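Local coordinates for putative immunoglobulin-blocking virulence protein (Mycoplasma mycoides subsp. capri, PDB 7ADK) that probably serves as a mycoplasma virulence factor that interferes with the antibodies of its host, at residues A[241-244]-A[245-249]; A[205-209]-A[210-214]; A[389-392]-A[393-396]. All coordinates share one frame; numbering follows the deposited sequence.

Interaction 1 of 3, residues A[241-244]-A[245-249]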
loop_
_atom_site.group_PDB
_atom_site.type_symbol
_atom_site.label_atom_id
_atom_site.label_comp_id
_atom_site.label_asym_id
_atom_site.label_seq_id
_atom_site.Cartn_x
_atom_site.Cartn_y
_atom_site.Cartn_z
ATOM N N ALA A 241 17.159 -17.864 -22.918
ATOM C CA ALA A 241 17.911 -17.549 -24.137
ATOM C C ALA A 241 17.650 -18.570 -25.257
ATOM O O ALA A 241 17.324 -18.218 -26.391
ATOM C CB ALA A 241 19.375 -17.419 -23.777
ATOM N N PHE A 242 17.712 -19.859 -24.938
ATOM C CA PHE A 242 16.929 -20.839 -25.678
ATOM C C PHE A 242 15.440 -20.599 -25.342
ATOM O O PHE A 242 15.131 -19.910 -24.374
ATOM C CB PHE A 242 17.438 -22.230 -25.327
ATOM C CG PHE A 242 16.868 -23.339 -26.180
ATOM C CD1 PHE A 242 15.782 -24.096 -25.712
ATOM C CD2 PHE A 242 17.442 -23.643 -27.424
ATOM C CE1 PHE A 242 15.297 -25.166 -26.473
ATOM C CE2 PHE A 242 16.951 -24.713 -28.184
ATOM C CZ PHE A 242 15.890 -25.485 -27.698
ATOM N N GLN A 243 14.488 -21.074 -26.143
ATOM C CA GLN A 243 13.083 -20.625 -26.026
ATOM C C GLN A 243 12.910 -19.088 -26.158
ATOM O O GLN A 243 11.957 -18.490 -25.658
ATOM C CB GLN A 243 12.435 -21.221 -24.759
ATOM C CG GLN A 243 10.921 -21.422 -24.889
ATOM C CD GLN A 243 10.581 -22.614 -25.770
ATOM O OE1 GLN A 243 10.889 -23.754 -25.461
ATOM N NE2 GLN A 243 9.936 -22.424 -26.888
ATOM N N ASN A 244 13.865 -18.445 -26.835
ATOM C CA ASN A 244 13.828 -17.051 -27.271
ATOM C C ASN A 244 14.528 -16.938 -28.635
ATOM O O ASN A 244 13.968 -16.412 -29.591
ATOM C CB ASN A 244 14.469 -16.188 -26.171
ATOM C CG ASN A 244 14.390 -14.689 -26.383
ATOM O OD1 ASN A 244 14.165 -14.186 -27.469
ATOM N ND2 ASN A 244 14.571 -13.924 -25.345
ATOM N N THR A 245 15.710 -17.547 -28.763
ATOM C CA THR A 245 16.359 -17.845 -30.053
ATOM C C THR A 245 15.718 -19.016 -30.801
ATOM O O THR A 245 15.643 -18.972 -32.016
ATOM C CB THR A 245 17.847 -18.162 -29.889
ATOM O OG1 THR A 245 18.018 -19.170 -28.929
ATOM C CG2 THR A 245 18.665 -16.958 -29.474
ATOM N N LEU A 246 15.203 -20.049 -30.122
ATOM C CA LEU A 246 14.535 -21.208 -30.746
ATOM C C LEU A 246 13.415 -20.785 -31.704
ATOM O O LEU A 246 13.354 -21.289 -32.822
ATOM C CB LEU A 246 14.012 -22.159 -29.650
ATOM C CG LEU A 246 13.125 -23.334 -30.115
ATOM C CD1 LEU A 246 13.815 -24.275 -31.089
ATOM C CD2 LEU A 246 12.664 -24.151 -28.933
ATOM N N GLU A 247 12.598 -19.816 -31.307
ATOM C CA GLU A 247 11.475 -19.296 -32.079
ATOM C C GLU A 247 11.884 -18.806 -33.475
ATOM O O GLU A 247 11.106 -18.932 -34.422
ATOM C CB GLU A 247 10.807 -18.152 -31.304
ATOM C CG GLU A 247 9.814 -18.565 -30.206
ATOM C CD GLU A 247 10.359 -19.383 -29.023
ATOM O OE1 GLU A 247 11.582 -19.411 -28.789
ATOM O OE2 GLU A 247 9.543 -20.005 -28.314
ATOM N N ARG A 248 13.109 -18.298 -33.641
ATOM C CA ARG A 248 13.607 -17.738 -34.901
ATOM C C ARG A 248 13.798 -18.776 -36.004
ATOM O O ARG A 248 13.819 -18.436 -37.179
ATOM C CB ARG A 248 14.933 -17.030 -34.649
ATOM C CG ARG A 248 14.860 -15.931 -33.584
ATOM C CD ARG A 248 16.226 -15.292 -33.384
ATOM N NE ARG A 248 16.668 -14.612 -34.601
ATOM C CZ ARG A 248 17.804 -13.989 -34.788
ATOM N NH1 ARG A 248 18.746 -13.969 -33.911
ATOM N NH2 ARG A 248 17.976 -13.346 -35.885
ATOM N N TYR A 249 13.924 -20.041 -35.625
ATOM C CA TYR A 249 13.975 -21.194 -36.523
ATOM C C TYR A 249 12.667 -21.995 -36.530
ATOM O O TYR A 249 12.354 -22.620 -37.534
ATOM C CB TYR A 249 15.148 -22.095 -36.123
ATOM C CG TYR A 249 16.438 -21.378 -35.787
ATOM C CD1 TYR A 249 17.368 -21.053 -36.790
ATOM C CD2 TYR A 249 16.687 -21.010 -34.455
ATOM C CE1 TYR A 249 18.528 -20.328 -36.461
ATOM C CE2 TYR A 249 17.848 -20.296 -34.122
ATOM C CZ TYR A 249 18.759 -19.935 -35.128
ATOM O OH TYR A 249 19.856 -19.219 -34.800
#
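Ala241 O takes the backbone N-H of Thr245 at 2.9 Å in a nearly straight bond, closing an i to i+4 turn in which Gln243 has left-handed backbone angles. The hydroxyl of Thr245 grips the same carbonyl: OG1 donates to Ala241 O at 2.8 Å, tilted from the carbonyl plane. One oxygen thus holds both the backbone and the side chain of the residue where the chain turns toward the helix. Beneath the turn, Leu246 crosses Phe242. CB of Leu246 rides over one face of the Phe242 ring, shifted toward its rim and 4.2 Å from the centroid, while Leu246 CD2 meets Phe242 CZ at 3.7 Å. On the outer side, Glu247 bends at its second torsion (chi2 62°) and folds back over the turn. There Gln243 NE2 donates to Glu247 OE2 at 2.8 Å, on the syn side of the carboxylate; the amide and carboxylate planes stand 74° apart. Phe242 also reaches Phe214 on helix 209-218 and Ile285 on helix 280-288, so the apolar half of the contact faces inward. The whole is an alpha-turn leading into helix 247-253, buttoned down by a threonine hydroxyl.

Interaction 2 of 3, residues A[205-209]-A[210-214]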
loop_
_atom_site.group_PDB
_atom_site.type_symbol
_atom_site.label_atom_id
_atom_site.label_comp_id
_atom_site.label_asym_id
_atom_site.label_seq_id
_atom_site.Cartn_x
_atom_site.Cartn_y
_atom_site.Cartn_z
ATOM N N LEU A 205 21.019 -14.842 -37.648
ATOM C CA LEU A 205 20.443 -16.195 -37.608
ATOM C C LEU A 205 21.472 -17.331 -37.504
ATOM O O LEU A 205 21.198 -18.310 -36.820
ATOM C CB LEU A 205 19.527 -16.424 -38.819
ATOM C CG LEU A 205 18.129 -15.837 -38.610
ATOM C CD1 LEU A 205 17.414 -15.636 -39.940
ATOM C CD2 LEU A 205 17.296 -16.768 -37.739
ATOM N N PHE A 206 22.645 -17.210 -38.121
ATOM C CA PHE A 206 23.713 -18.216 -38.047
ATOM C C PHE A 206 25.000 -17.633 -37.474
ATOM O O PHE A 206 26.093 -18.133 -37.738
ATOM C CB PHE A 206 23.915 -18.911 -39.398
ATOM C CG PHE A 206 22.649 -19.473 -39.997
ATOM C CD1 PHE A 206 21.800 -20.289 -39.234
ATOM C CD2 PHE A 206 22.271 -19.121 -41.295
ATOM C CE1 PHE A 206 20.577 -20.726 -39.749
ATOM C CE2 PHE A 206 21.046 -19.552 -41.809
ATOM C CZ PHE A 206 20.193 -20.347 -41.037
ATOM N N ASN A 207 24.866 -16.578 -36.673
ATOM C CA ASN A 207 25.923 -16.021 -35.845
ATOM C C ASN A 207 25.308 -15.350 -34.605
ATOM O O ASN A 207 25.038 -14.152 -34.608
ATOM C CB ASN A 207 26.778 -15.067 -36.671
ATOM C CG ASN A 207 27.907 -14.455 -35.901
ATOM O OD1 ASN A 207 28.349 -14.909 -34.930
ATOM N ND2 ASN A 207 28.416 -13.428 -36.289
ATOM N N ASN A 208 25.046 -16.136 -33.564
ATOM C CA ASN A 208 24.470 -15.675 -32.305
ATOM C C ASN A 208 24.900 -16.563 -31.140
ATOM O O ASN A 208 25.361 -17.675 -31.333
ATOM C CB ASN A 208 22.939 -15.550 -32.401
ATOM C CG ASN A 208 22.211 -16.865 -32.558
ATOM O OD1 ASN A 208 22.164 -17.678 -31.651
ATOM N ND2 ASN A 208 21.614 -17.098 -33.695
ATOM N N SER A 209 24.738 -16.083 -29.919
ATOM C CA SER A 209 25.257 -16.723 -28.713
ATOM C C SER A 209 24.810 -18.179 -28.510
ATOM O O SER A 209 25.646 -19.021 -28.185
ATOM C CB SER A 209 24.915 -15.847 -27.516
ATOM O OG SER A 209 25.472 -16.332 -26.333
ATOM N N ILE A 210 23.545 -18.543 -28.763
ATOM C CA ILE A 210 23.070 -19.935 -28.621
ATOM C C ILE A 210 23.570 -20.811 -29.776
ATOM O O ILE A 210 24.159 -21.868 -29.551
ATOM C CB ILE A 210 21.532 -19.972 -28.433
ATOM C CG1 ILE A 210 21.125 -19.531 -27.006
ATOM C CG2 ILE A 210 20.884 -21.309 -28.764
ATOM C CD1 ILE A 210 21.515 -20.454 -25.854
ATOM N N PHE A 211 23.428 -20.346 -31.015
ATOM C CA PHE A 211 23.905 -21.048 -32.204
ATOM C C PHE A 211 25.417 -21.332 -32.165
ATOM O O PHE A 211 25.863 -22.419 -32.525
ATOM C CB PHE A 211 23.517 -20.215 -33.425
ATOM C CG PHE A 211 23.791 -20.889 -34.744
ATOM C CD1 PHE A 211 25.044 -20.752 -35.366
ATOM C CD2 PHE A 211 22.785 -21.645 -35.362
ATOM C CE1 PHE A 211 25.291 -21.376 -36.595
ATOM C CE2 PHE A 211 23.040 -22.274 -36.586
ATOM C CZ PHE A 211 24.291 -22.144 -37.202
ATOM N N ASN A 212 26.214 -20.392 -31.653
ATOM C CA ASN A 212 27.663 -20.529 -31.509
ATOM C C ASN A 212 28.070 -21.476 -30.365
ATOM O O ASN A 212 29.086 -22.158 -30.471
ATOM C CB ASN A 212 28.284 -19.140 -31.318
ATOM C CG ASN A 212 28.093 -18.191 -32.473
ATOM O OD1 ASN A 212 27.532 -18.502 -33.492
ATOM N ND2 ASN A 212 28.609 -17.005 -32.368
ATOM N N VAL A 213 27.292 -21.553 -29.290
ATOM C CA VAL A 213 27.506 -22.518 -28.207
ATOM C C VAL A 213 27.136 -23.936 -28.643
ATOM O O VAL A 213 27.823 -24.885 -28.264
ATOM C CB VAL A 213 26.740 -22.080 -26.950
ATOM C CG1 VAL A 213 26.639 -23.147 -25.864
ATOM C CG2 VAL A 213 27.455 -20.895 -26.325
ATOM N N PHE A 214 26.117 -24.109 -29.488
ATOM C CA PHE A 214 25.822 -25.415 -30.074
ATOM C C PHE A 214 26.833 -25.820 -31.150
ATOM O O PHE A 214 27.303 -26.956 -31.116
ATOM C CB PHE A 214 24.377 -25.472 -30.572
ATOM C CG PHE A 214 23.279 -25.394 -29.517
ATOM C CD1 PHE A 214 23.541 -25.447 -28.133
ATOM C CD2 PHE A 214 21.947 -25.265 -29.942
ATOM C CE1 PHE A 214 22.497 -25.364 -27.201
ATOM C CE2 PHE A 214 20.905 -25.173 -29.006
ATOM C CZ PHE A 214 21.178 -25.225 -27.637
#
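Asn208 and Phe211 meet where helix 209-218 starts, and Asn208 is its N-cap. OD1 of Asn208 accepts the backbone N-H of Phe211 at 3.0 Å, the bond straight at the hydrogen but arriving from above the amide plane; Ile210 N adds a weak bond to the same OD1. With CG between its own N and carbonyl carbon (chi1 67°), Asn208 turns this oxygen back over the first turn. Its ND2 is satisfied elsewhere, by Gly204 O and Tyr249 OH. Its carbonyl opens the helical ladder, taking Asn212 N at 2.9 Å, and Val213 N follows on Ser209 O at 3.2 Å. Asn212 reaches back with both ends of its amide, each bond weak: OD1 receives Asn208 N, and ND2 gives to Asn207 OD1 at 3.3 Å, the two side-chain amides nearly coplanar. The ND2 of Asn207 goes to Ser194 O. Beside this polar network Phe206 CA sits over a face of the Phe211 ring, 3.9 Å from its centroid, and the rings themselves meet obliquely. Asn208 OD1 alone thus supplies first-turn N-H groups with a side-chain acceptor, the other two amides adding weak ties, and its partial negative charge would suit the positive end of the helix dipole.

Interaction 3 of 3, residues A[389-392]-A[393-396]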
loop_
_atom_site.group_PDB
_atom_site.type_symbol
_atom_site.label_atom_id
_atom_site.label_comp_id
_atom_site.label_asym_id
_atom_site.label_seq_id
_atom_site.Cartn_x
_atom_site.Cartn_y
_atom_site.Cartn_z
ATOM N N ASN A 389 29.886 29.527 7.065
ATOM C CA ASN A 389 29.738 28.857 8.356
ATOM C C ASN A 389 28.707 27.714 8.359
ATOM O O ASN A 389 27.678 27.793 9.029
ATOM C CB ASN A 389 29.494 29.909 9.455
ATOM C CG ASN A 389 30.664 30.854 9.636
ATOM O OD1 ASN A 389 31.784 30.449 9.893
ATOM N ND2 ASN A 389 30.455 32.131 9.517
ATOM N N PHE A 390 28.978 26.641 7.621
ATOM C CA PHE A 390 28.229 25.382 7.704
ATOM C C PHE A 390 29.173 24.191 7.909
ATOM O O PHE A 390 30.328 24.223 7.489
ATOM C CB PHE A 390 27.288 25.229 6.498
ATOM C CG PHE A 390 27.922 25.235 5.124
ATOM C CD1 PHE A 390 27.910 26.407 4.350
ATOM C CD2 PHE A 390 28.475 24.058 4.596
ATOM C CE1 PHE A 390 28.442 26.404 3.054
ATOM C CE2 PHE A 390 29.011 24.054 3.299
ATOM C CZ PHE A 390 28.998 25.228 2.530
ATOM N N LYS A 391 28.710 23.132 8.580
ATOM C CA LYS A 391 29.466 21.880 8.744
ATOM C C LYS A 391 29.267 20.977 7.525
ATOM O O LYS A 391 28.275 21.111 6.813
ATOM C CB LYS A 391 29.021 21.164 10.027
ATOM C CG LYS A 391 29.210 22.017 11.289
ATOM C CD LYS A 391 28.788 21.304 12.579
ATOM C CE LYS A 391 27.317 20.871 12.639
ATOM N NZ LYS A 391 26.366 21.999 12.557
ATOM N N ALA A 392 30.124 19.977 7.325
ATOM C CA ALA A 392 29.893 18.987 6.270
ATOM C C ALA A 392 28.595 18.170 6.462
ATOM O O ALA A 392 28.021 17.679 5.492
ATOM C CB ALA A 392 31.122 18.090 6.196
ATOM N N SER A 393 28.119 18.030 7.698
ATOM C CA SER A 393 26.867 17.355 8.040
ATOM C C SER A 393 25.605 18.204 7.818
ATOM O O SER A 393 24.508 17.659 7.868
ATOM C CB SER A 393 26.947 16.891 9.493
ATOM O OG SER A 393 27.197 17.980 10.351
ATOM N N ASP A 394 25.717 19.501 7.543
ATOM C CA ASP A 394 24.563 20.402 7.421
ATOM C C ASP A 394 23.800 20.305 6.086
ATOM O O ASP A 394 22.748 20.919 5.949
ATOM C CB ASP A 394 25.000 21.832 7.771
ATOM C CG ASP A 394 25.324 22.013 9.268
ATOM O OD1 ASP A 394 24.791 21.256 10.110
ATOM O OD2 ASP A 394 26.093 22.933 9.633
ATOM N N GLY A 395 24.256 19.499 5.123
ATOM C CA GLY A 395 23.489 19.152 3.919
ATOM C C GLY A 395 23.541 20.175 2.783
ATOM O O GLY A 395 22.742 20.117 1.852
ATOM N N ILE A 396 24.458 21.135 2.890
ATOM C CA ILE A 396 24.817 22.140 1.888
ATOM C C ILE A 396 26.143 21.687 1.267
ATOM O O ILE A 396 27.077 21.398 2.008
ATOM C CB ILE A 396 24.960 23.524 2.573
ATOM C CG1 ILE A 396 23.625 24.082 3.090
ATOM C CG2 ILE A 396 25.608 24.564 1.656
ATOM C CD1 ILE A 396 23.755 25.043 4.245
#
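Lys391 and Asp394 clasp the two ends of a type I beta-turn, in the loop between helix 381-387 and strand 396-403 of the mixed sheet. The turn is closed by Asp394 N, which donates to Lys391 O at 3.1 Å from well above the carbonyl plane. A second bond runs the other way: Lys391 N gives its hydrogen to Asp394 OD2 at 2.8 Å, so each residue is both donor and acceptor for the other.

The lysine side chain then wraps round the carboxylate. Its CB lies 3.4 Å from Asp394 OD2 and also brushes the hydroxyl oxygen of Ser393. CG stays by the same carboxylate oxygen, at 3.6 Å from Asp394 OD2. Beyond it the chain bends twice (chi3 -60°, chi4 -62°), which curls it back instead of letting it extend. CE therefore comes within contact of both Asp394 OD1 and Ser393 OG. At the tip, Lys391 NZ straddles the carboxylate in a forked salt bridge, Lys391 NZ lying 3.0 Å from Asp394 OD1 and 3.1 Å from Asp394 OD2 and using the syn lone pair of each.

OD2 consequently has two donors, the ammonium and the backbone N-H, the latter coming from above the carboxylate plane. Both would probably favour the ionised form of this buried aspartate, although Glu427 of helix 426-442 also touches Asp394 and would act against it. The residues flanking the turn, Phe390 and Ile396, form its apolar part and face that helix: Ile396 touches Ala428 and Leu435, and Phe390 lies on Arg431, whose guanidinium also binds Asn389 O. Gly395, with positive phi, carries the chain from the turn into the strand. Just beyond it Ile396 lays its CG2 methyl over one face of the Phe390 ring, 3.6 Å from the centroid and slightly off centre.

How the interactions relate
Interactions 1 and 2 belong to one neighbourhood, their centres about 10 Å apart, and they touch: Tyr249 OH probably hydrogen-bonds to Leu205 O, at 2.6 Å, and to Asn208 ND2. The tyrosine thereby joins helix 247-253 to the N-cap of helix 209-218. Interaction 3 lies far off, its nearest atoms about 44 Å from interaction 1, beside the mixed sheet and helix 426-442. All three are partly buried; Phe242, Phe206 and Phe390 are buried, but so are the polar Asn208 and Asp394, while Gln243 and Lys391 are exposed. Their chemistry differs: a neutral asparagine amide caps a helix in interaction 2, a hydroxyl and a carboxylate brace a helix approach in interaction 1, and only interaction 3 has a salt bridge.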